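Local coordinates for putative protein (Neisseria meningitidis, PDB 2O3G) that is of unknown function but forms the transporter-associated domain of a membrane protein of the CBS-containing UPF0053 family, a domain that may bind flavin adenine dinucleotide, at residues V75-K78 with E84-K87; L25-L30 with P37-D42; A49-E54 with A66-W71. All coordinates share one frame; numbering follows the deposited sequence.

Interaction 1: V75-K78 with E84-K87; sequences VVEK and ERVK
Glu-77 and Arg-85 sit opposite each other as a hydrogen-bonded pair of two antiparallel strands, 75-78 and 84-87, whose axes come within 4.6 Å at 171°. The pairing is irregular. Val-76 and Glu-77 both face Arg-85, and Glu-84 and Arg-85 both face Glu-77, so classic beta bulges shift the register by one before Val-75 and Val-86 pair. Val-76 N gives a nearly straight bond of 2.8 Å to Arg-85 O, which Glu-77 N reaches only weakly. Glu-77 O takes two donors: Arg-85 N at 3.1 Å, in the carbonyl plane on a lone pair, and Glu-84 N, tilted out of that plane.

From CB outward, the Glu-77 side chain first meets Arg-85, its CB 3.9 Å from Arg-85 CB. With CG anti to the backbone N (chi1 -156°) the chain runs out extended alongside Glu-84, both pointing the same way. Here CD is 3.9 Å from Glu-84 CG, OE2 lies 3.8 Å from that same Glu-84 CG, and OE1 ends 3.5 Å from Arg-85 CG. The carboxylate therefore rests on aliphatic carbons, while the Arg-85 guanidinium goes on to Thr-20 and the Glu-84 carboxylate pairs with Arg-82. At the bulge, Val-76 CG2 packs 3.4 Å from Arg-85 CB.

Val-75 and Val-86 turn to the other face, where Pro-60 covers Val-75 and Ile-52 of helix 48-56 meets Val-86. Strand 82-90 is flanked in turn by strand 20-22, through backbone bonding of Val-86 with Val-21, so this bulged hairpin forms the middle of the four-stranded sheet.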
loop_
_atom_site.group_PDB
_atom_site.type_symbol
_atom_site.label_atom_id
_atom_site.label_comp_id
_atom_site.label_asym_id
_atom_site.label_seq_id
_atom_site.Cartn_x
_atom_site.Cartn_y
_atom_site.Cartn_z
ATOM N N VAL A 75 -6.826 2.505 2.359
ATOM C CA VAL A 75 -7.588 1.277 2.227
ATOM C C VAL A 75 -9.022 1.663 1.955
ATOM O O VAL A 75 -9.679 2.409 2.717
ATOM C CB VAL A 75 -7.403 0.373 3.437
ATOM C CG1 VAL A 75 -6.894 1.163 4.513
ATOM C CG2 VAL A 75 -8.695 -0.293 3.851
ATOM N N VAL A 76 -9.492 1.177 0.834
ATOM C CA VAL A 76 -10.810 1.580 0.445
ATOM C C VAL A 76 -11.829 0.469 0.646
ATOM O O VAL A 76 -12.942 0.720 1.160
ATOM C CB VAL A 76 -10.921 2.220 -0.998
ATOM C CG1 VAL A 76 -10.219 3.527 -1.002
ATOM C CG2 VAL A 76 -10.462 1.286 -2.100
ATOM N N GLU A 77 -11.439 -0.741 0.252
ATOM C CA GLU A 77 -12.185 -1.925 0.592
ATOM C C GLU A 77 -11.360 -2.964 1.432
ATOM O O GLU A 77 -10.258 -3.384 1.058
ATOM C CB GLU A 77 -12.674 -2.496 -0.712
ATOM C CG GLU A 77 -13.863 -3.337 -0.646
ATOM C CD GLU A 77 -13.875 -4.200 -1.865
ATOM O OE1 GLU A 77 -13.309 -3.738 -2.895
ATOM O OE2 GLU A 77 -14.412 -5.336 -1.803
ATOM N N LYS A 78 -11.910 -3.343 2.587
ATOM C CA LYS A 78 -11.529 -4.568 3.295
ATOM C C LYS A 78 -12.530 -5.654 2.935
ATOM O O LYS A 78 -13.764 -5.438 3.039
ATOM C CB LYS A 78 -11.611 -4.347 4.784
ATOM C CG LYS A 78 -10.763 -3.244 5.279
ATOM C CD LYS A 78 -9.650 -3.801 6.087
ATOM C CE LYS A 78 -10.206 -4.481 7.300
ATOM N NZ LYS A 78 -9.354 -4.098 8.415
ATOM N N GLU A 84 -8.454 -5.356 0.700
ATOM C CA GLU A 84 -8.826 -5.799 -0.624
ATOM C C GLU A 84 -8.358 -4.828 -1.745
ATOM O O GLU A 84 -7.776 -5.270 -2.785
ATOM C CB GLU A 84 -10.361 -6.062 -0.637
ATOM C CG GLU A 84 -10.905 -6.702 -1.950
ATOM C CD GLU A 84 -10.707 -8.211 -1.981
ATOM O OE1 GLU A 84 -11.646 -8.964 -2.423
ATOM O OE2 GLU A 84 -9.619 -8.651 -1.527
ATOM N N ARG A 85 -8.639 -3.523 -1.526
ATOM C CA ARG A 85 -8.344 -2.422 -2.502
ATOM C C ARG A 85 -7.718 -1.249 -1.833
ATOM O O ARG A 85 -8.223 -0.756 -0.770
ATOM C CB ARG A 85 -9.624 -1.844 -3.132
ATOM C CG ARG A 85 -10.191 -2.666 -4.161
ATOM C CD ARG A 85 -10.129 -2.057 -5.514
ATOM N NE ARG A 85 -9.768 -3.190 -6.349
ATOM C CZ ARG A 85 -9.169 -3.113 -7.526
ATOM N NH1 ARG A 85 -8.879 -4.247 -8.157
ATOM N NH2 ARG A 85 -8.879 -1.930 -8.071
ATOM N N VAL A 86 -6.662 -0.760 -2.478
ATOM C CA VAL A 86 -6.100 0.490 -1.999
ATOM C C VAL A 86 -6.031 1.560 -3.091
ATOM O O VAL A 86 -5.877 1.259 -4.309
ATOM C CB VAL A 86 -4.813 0.270 -1.115
ATOM C CG1 VAL A 86 -4.320 -1.107 -1.262
ATOM C CG2 VAL A 86 -3.721 1.253 -1.449
ATOM N N LYS A 87 -6.260 2.791 -2.662
ATOM C CA LYS A 87 -6.276 3.970 -3.568
ATOM C C LYS A 87 -4.938 4.712 -3.423
ATOM O O LYS A 87 -4.601 5.171 -2.320
ATOM C CB LYS A 87 -7.426 4.945 -3.179
ATOM C CG LYS A 87 -7.674 6.129 -4.192
ATOM C CD LYS A 87 -8.556 7.320 -3.716
ATOM C CE LYS A 87 -9.172 8.075 -4.971
ATOM N NZ LYS A 87 -9.399 7.241 -6.338
#

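Interaction 2: L25-L30 with P37-D42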
loop_
_atom_site.group_PDB
_atom_site.type_symbol
_atom_site.label_atom_id
_atom_site.label_comp_id
_atom_site.label_asym_id
_atom_site.label_seq_id
_atom_site.Cartn_x
_atom_site.Cartn_y
_atom_site.Cartn_z
ATOM N N LEU A 25 -1.166 -6.693 -4.208
ATOM C CA LEU A 25 -0.169 -6.457 -5.279
ATOM C C LEU A 25 1.202 -6.489 -4.571
ATOM O O LEU A 25 1.377 -6.016 -3.392
ATOM C CB LEU A 25 -0.374 -5.072 -5.864
ATOM C CG LEU A 25 -0.203 -5.021 -7.360
ATOM C CD1 LEU A 25 0.460 -3.714 -7.608
ATOM C CD2 LEU A 25 0.487 -6.177 -8.113
ATOM N N GLU A 26 2.142 -7.068 -5.273
ATOM C CA GLU A 26 3.519 -7.127 -4.801
ATOM C C GLU A 26 4.232 -5.822 -5.077
ATOM O O GLU A 26 4.295 -5.365 -6.219
ATOM C CB GLU A 26 4.257 -8.275 -5.524
ATOM C CG GLU A 26 3.794 -9.634 -4.975
ATOM C CD GLU A 26 4.433 -10.834 -5.588
ATOM O OE1 GLU A 26 5.017 -10.769 -6.693
ATOM O OE2 GLU A 26 4.328 -11.915 -4.946
ATOM N N TYR A 27 4.778 -5.264 -4.022
ATOM C CA TYR A 27 5.696 -4.151 -4.128
ATOM C C TYR A 27 6.633 -4.266 -5.263
ATOM O O TYR A 27 6.864 -3.309 -5.997
ATOM C CB TYR A 27 6.501 -4.008 -2.916
ATOM C CG TYR A 27 7.236 -2.714 -2.870
ATOM C CD1 TYR A 27 6.726 -1.640 -2.194
ATOM C CD2 TYR A 27 8.444 -2.587 -3.464
ATOM C CE1 TYR A 27 7.388 -0.421 -2.140
ATOM C CE2 TYR A 27 9.159 -1.383 -3.409
ATOM C CZ TYR A 27 8.602 -0.303 -2.736
ATOM O OH TYR A 27 9.315 0.875 -2.672
ATOM N N VAL A 28 7.071 -5.464 -5.516
ATOM C CA VAL A 28 8.026 -5.642 -6.569
ATOM C C VAL A 28 7.387 -5.403 -7.885
ATOM O O VAL A 28 8.039 -5.206 -8.893
ATOM C CB VAL A 28 8.641 -7.047 -6.387
ATOM C CG1 VAL A 28 8.993 -7.728 -7.696
ATOM C CG2 VAL A 28 9.857 -6.856 -5.561
ATOM N N GLU A 29 6.072 -5.472 -7.907
ATOM C CA GLU A 29 5.350 -5.340 -9.181
ATOM C C GLU A 29 4.851 -3.885 -9.415
ATOM O O GLU A 29 5.012 -3.374 -10.497
ATOM C CB GLU A 29 4.213 -6.363 -9.245
ATOM C CG GLU A 29 4.662 -7.843 -9.726
ATOM C CD GLU A 29 5.295 -7.948 -11.167
ATOM O OE1 GLU A 29 4.792 -7.234 -12.100
ATOM O OE2 GLU A 29 6.293 -8.755 -11.363
ATOM N N LEU A 30 4.261 -3.266 -8.388
ATOM C CA LEU A 30 3.869 -1.878 -8.354
ATOM C C LEU A 30 5.074 -0.932 -8.522
ATOM O O LEU A 30 5.069 -0.079 -9.411
ATOM C CB LEU A 30 3.289 -1.581 -6.994
ATOM C CG LEU A 30 2.165 -0.541 -6.893
ATOM C CD1 LEU A 30 2.346 0.248 -5.651
ATOM C CD2 LEU A 30 2.037 0.352 -8.170
ATOM N N PRO A 37 10.890 3.557 -4.430
ATOM C CA PRO A 37 12.266 3.206 -4.290
ATOM C C PRO A 37 12.519 1.634 -3.955
ATOM O O PRO A 37 11.769 0.980 -3.245
ATOM C CB PRO A 37 12.669 4.100 -3.140
ATOM C CG PRO A 37 11.550 4.028 -2.233
ATOM C CD PRO A 37 10.348 4.113 -3.188
ATOM N N GLN A 38 13.539 1.065 -4.548
ATOM C CA GLN A 38 14.005 -0.261 -4.264
ATOM C C GLN A 38 14.056 -0.604 -2.791
ATOM O O GLN A 38 14.507 0.177 -1.979
ATOM C CB GLN A 38 15.398 -0.315 -4.828
ATOM C CG GLN A 38 16.260 -1.478 -4.397
ATOM C CD GLN A 38 15.900 -2.766 -5.114
ATOM O OE1 GLN A 38 15.692 -2.835 -6.370
ATOM N NE2 GLN A 38 15.732 -3.793 -4.312
ATOM N N GLN A 39 13.591 -1.784 -2.434
ATOM C CA GLN A 39 13.787 -2.217 -1.046
ATOM C C GLN A 39 15.120 -2.977 -0.777
ATOM O O GLN A 39 15.794 -3.504 -1.703
ATOM C CB GLN A 39 12.564 -2.972 -0.491
ATOM C CG GLN A 39 11.754 -3.631 -1.561
ATOM C CD GLN A 39 10.781 -4.684 -1.036
ATOM O OE1 GLN A 39 10.716 -5.783 -1.608
ATOM N NE2 GLN A 39 10.014 -4.360 0.036
ATOM N N GLU A 40 15.526 -2.954 0.495
ATOM C CA GLU A 40 16.657 -3.761 0.981
ATOM C C GLU A 40 16.277 -5.243 1.068
ATOM O O GLU A 40 15.081 -5.602 0.996
ATOM C CB GLU A 40 17.166 -3.250 2.361
ATOM C CG GLU A 40 16.081 -2.876 3.379
ATOM C CD GLU A 40 15.252 -1.714 2.889
ATOM O OE1 GLU A 40 14.119 -1.936 2.355
ATOM O OE2 GLU A 40 15.776 -0.568 2.988
ATOM N N GLU A 41 17.282 -6.100 1.254
ATOM C CA GLU A 41 17.037 -7.507 1.604
ATOM C C GLU A 41 16.187 -7.756 2.917
ATOM O O GLU A 41 15.309 -8.619 2.922
ATOM C CB GLU A 41 18.373 -8.265 1.639
ATOM C CG GLU A 41 19.324 -8.039 0.432
ATOM C CD GLU A 41 20.782 -8.552 0.742
ATOM O OE1 GLU A 41 21.613 -7.781 1.329
ATOM O OE2 GLU A 41 21.079 -9.739 0.414
ATOM N N ASP A 42 16.431 -7.007 4.008
ATOM C CA ASP A 42 15.686 -7.247 5.305
ATOM C C ASP A 42 14.181 -6.751 5.258
ATOM O O ASP A 42 13.551 -6.436 6.287
ATOM C CB ASP A 42 16.486 -6.746 6.566
ATOM C CG ASP A 42 16.171 -5.240 6.943
ATOM O OD1 ASP A 42 16.172 -4.333 6.034
ATOM O OD2 ASP A 42 15.911 -4.978 8.166
#
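Tyr-27 carries this contact: its phenol reaches from the short helix 27-30 into the loop at 37-42 and donates a hydrogen bond to Pro-37 O, with OH and O 2.5 Å apart. The carbonyl oxygen lies at the edge of the ring, near its plane, whereas the hydroxyl approaches tilted 20° from the plane of the carbonyl group. With chi1 at -168° the ring extends away from its own backbone N, toward the loop. The proline meets the same hydroxyl with its own ring, CD lying 3.4 Å from Tyr-27 OH, and the two side chains cross at about a right angle.

Gln-39 makes the other half of the packed region. Its extended chain slides past the tyrosine in the opposite direction, bringing CG to 3.9 Å from Tyr-27 CE2. The amide approaches one face of the ring through NE2, with planes only 20° apart and NE2 4.2 Å above the ring plane, displaced toward the rim. Leu-36 also packs on the buried tyrosine, and Phe-45 touches Gln-39.

Farther out the contact thins. Val-28 is exposed, and its CG2 comes no nearer than 4.2 Å to Gln-39 OE1. Gln-38, whose CB is directed away from 25-30, is exposed too; its NE2 bonds instead to Gln-39 O at 2.6 Å, in the amide plane and on a lone pair, a bond internal to 37-42.

Chemically, then, one phenol-to-carbonyl bond and an amide edging over the rim of an aromatic face join a stretch without regular secondary structure to the helix. The bond gives the hydroxyl of a buried tyrosine an acceptor and ties loop to helix at Pro-37, while the outer side relies on little more than loose van der Waals contact.

Interaction 3: A49-E54 with A66-W71; sequences AGLIME and ADFHGW. With EDO (1,2-ethanediol), chain C.
The Phe-68 ring has a neighbour over the centre of each face. On one, CD2 of Leu-51 makes a CH-pi contact, 3.5 Å from the ring centroid and 12° off the normal; on the opposite one His-69 ND1 sits 3.9 Å above the plane. The indole of Trp-71 has Phe-68 O in plane at its edge, and it makes a cation-pi interaction with Lys-90.

A fully extended first torsion (180°) sends the phenyl toward the helix, and Leu-51 meets it with both methyls: CD2 over the face, CD1 4.0 Å from Phe-68 CB. Two residues earlier on the strand, Ala-66 packs against Ile-52, its CB 4.1 Å from Ile-52 CA and 4.2 Å from Ile-52 CG2. No hydrogen bond crosses, so the join is purely apolar.

Phe-68 to Trp-71 is a type I' turn, closed by Trp-71 N to Phe-68 O at 3.0 Å, and His-69 N, at its corner, donates to O1 of an ethanediol, probably from the crystallisation liquor, which Glu-55 also binds.

Segment 49-54 of helix 48-56 thus lies across 66-68 of strand 65-68 at 102°, 8.3 Å between the axes of these short segments. Phe-73 of the adjoining strand 71-79 packs against Leu-51, Ile-52 and Phe-68 alike, so helix and sheet share this buried layer.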
loop_
_atom_site.group_PDB
_atom_site.type_symbol
_atom_site.label_atom_id
_atom_site.label_comp_id
_atom_site.label_asym_id
_atom_site.label_seq_id
_atom_site.Cartn_x
_atom_site.Cartn_y
_atom_site.Cartn_z
ATOM N N ALA A 49 -0.674 -3.948 0.570
ATOM C CA ALA A 49 -1.375 -4.021 1.851
ATOM C C ALA A 49 -0.362 -4.062 2.910
ATOM O O ALA A 49 -0.540 -3.376 3.908
ATOM C CB ALA A 49 -2.255 -5.309 1.954
ATOM N N GLY A 50 0.700 -4.882 2.699
ATOM C CA GLY A 50 1.755 -5.059 3.702
ATOM C C GLY A 50 2.413 -3.722 4.009
ATOM O O GLY A 50 2.649 -3.382 5.199
ATOM N N LEU A 51 2.677 -2.931 2.952
ATOM C CA LEU A 51 3.208 -1.582 3.126
ATOM C C LEU A 51 2.369 -0.842 4.083
ATOM O O LEU A 51 2.893 -0.234 5.026
ATOM C CB LEU A 51 3.363 -0.837 1.780
ATOM C CG LEU A 51 3.239 0.659 1.486
ATOM C CD1 LEU A 51 3.257 1.588 2.649
ATOM C CD2 LEU A 51 4.316 1.001 0.488
ATOM N N ILE A 52 1.061 -0.854 3.872
ATOM C CA ILE A 52 0.210 -0.041 4.783
ATOM C C ILE A 52 0.329 -0.488 6.212
ATOM O O ILE A 52 0.480 0.347 7.087
ATOM C CB ILE A 52 -1.290 -0.053 4.428
ATOM C CG1 ILE A 52 -1.493 0.344 2.966
ATOM C CG2 ILE A 52 -2.086 0.750 5.476
ATOM C CD1 ILE A 52 -2.903 0.683 2.614
HETATM N N MSE A 53 0.240 -1.798 6.450
HETATM C CA MSE A 53 0.339 -2.357 7.841
HETATM C C MSE A 53 1.634 -2.037 8.505
HETATM O O MSE A 53 1.651 -1.622 9.682
HETATM C CB MSE A 53 0.221 -3.868 7.870
HETATM C CG MSE A 53 -0.342 -4.473 6.622
HETATM SE SE MSE A 53 -1.299 -6.013 7.279
HETATM C CE MSE A 53 -1.433 -7.306 5.749
ATOM N N GLU A 54 2.713 -2.253 7.758
ATOM C CA GLU A 54 4.029 -1.788 8.167
ATOM C C GLU A 54 4.049 -0.339 8.650
ATOM O O GLU A 54 4.355 -0.133 9.798
ATOM C CB GLU A 54 5.043 -2.004 7.056
ATOM C CG GLU A 54 6.341 -1.245 7.238
ATOM C CD GLU A 54 7.225 -1.905 8.267
ATOM O OE1 GLU A 54 6.701 -2.410 9.285
ATOM O OE2 GLU A 54 8.455 -1.936 8.058
ATOM N N ALA A 66 -1.547 5.259 4.508
ATOM C CA ALA A 66 -0.190 5.389 4.958
ATOM C C ALA A 66 0.461 6.197 3.960
ATOM O O ALA A 66 0.266 5.918 2.754
ATOM C CB ALA A 66 0.492 4.001 4.992
ATOM N N ASP A 67 1.299 7.120 4.392
ATOM C CA ASP A 67 2.134 7.896 3.410
ATOM C C ASP A 67 3.526 7.330 3.264
ATOM O O ASP A 67 4.170 7.099 4.279
ATOM C CB ASP A 67 2.259 9.381 3.829
ATOM C CG ASP A 67 0.875 10.143 3.800
ATOM O OD1 ASP A 67 0.825 11.340 4.183
ATOM O OD2 ASP A 67 -0.152 9.581 3.333
ATOM N N PHE A 68 4.015 7.183 2.025
ATOM C CA PHE A 68 5.264 6.548 1.775
ATOM C C PHE A 68 6.001 7.130 0.542
ATOM O O PHE A 68 5.492 7.047 -0.548
ATOM C CB PHE A 68 4.881 5.066 1.530
ATOM C CG PHE A 68 6.041 4.111 1.227
ATOM C CD1 PHE A 68 6.701 3.449 2.264
ATOM C CD2 PHE A 68 6.386 3.833 -0.083
ATOM C CE1 PHE A 68 7.814 2.540 1.999
ATOM C CE2 PHE A 68 7.441 2.886 -0.391
ATOM C CZ PHE A 68 8.141 2.249 0.671
ATOM N N HIS A 69 7.215 7.653 0.696
ATOM C CA HIS A 69 7.963 8.163 -0.412
ATOM C C HIS A 69 7.177 8.972 -1.419
ATOM O O HIS A 69 7.341 8.770 -2.635
ATOM C CB HIS A 69 8.682 7.075 -1.171
ATOM C CG HIS A 69 9.944 6.641 -0.514
ATOM N ND1 HIS A 69 9.952 5.880 0.656
ATOM C CD2 HIS A 69 11.237 6.899 -0.814
ATOM C CE1 HIS A 69 11.194 5.650 1.031
ATOM N NE2 HIS A 69 11.992 6.239 0.146
ATOM N N GLY A 70 6.370 9.921 -0.929
ATOM C CA GLY A 70 5.709 10.845 -1.825
ATOM C C GLY A 70 4.336 10.388 -2.316
ATOM O O GLY A 70 3.761 11.041 -3.161
ATOM N N TRP A 71 3.852 9.247 -1.838
ATOM C CA TRP A 71 2.555 8.754 -2.212
ATOM C C TRP A 71 1.752 8.407 -0.959
ATOM O O TRP A 71 2.328 8.250 0.123
ATOM C CB TRP A 71 2.701 7.533 -3.018
ATOM C CG TRP A 71 3.508 7.650 -4.200
ATOM C CD1 TRP A 71 4.816 7.607 -4.261
ATOM C CD2 TRP A 71 3.039 7.696 -5.561
ATOM N NE1 TRP A 71 5.255 7.677 -5.595
ATOM C CE2 TRP A 71 4.167 7.745 -6.395
ATOM C CE3 TRP A 71 1.776 7.810 -6.141
ATOM C CZ2 TRP A 71 4.085 7.833 -7.762
ATOM C CZ3 TRP A 71 1.685 7.869 -7.535
ATOM C CH2 TRP A 71 2.834 7.884 -8.329
HETATM C C1 EDO C . 8.755 8.239 4.380
HETATM O O1 EDO C . 8.041 8.233 3.133
HETATM C C2 EDO C . 9.484 6.897 4.456
HETATM O O2 EDO C . 8.733 6.093 5.359
#

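How the interactions relate
From the N terminus, strand 20-22 leads into helix 27-30, and interaction 2 closes the first loop by bringing 37-42 back onto that helix. The chain then enters helix 48-56; interaction 3 closes the next loop, returning it against the helix as edge strand 65-68. Interaction 1 comes last, closing the hairpin of strands 71-79 and 82-90. The three follow in series, with none nested or crossed. They still touch in space: Tyr-27 and Pro-37 of interaction 2 reach Phe-68 and His-69 of interaction 3, and Ile-52 of interaction 3 meets Val-86 of interaction 1, tying loop, helix and sheet into one domain.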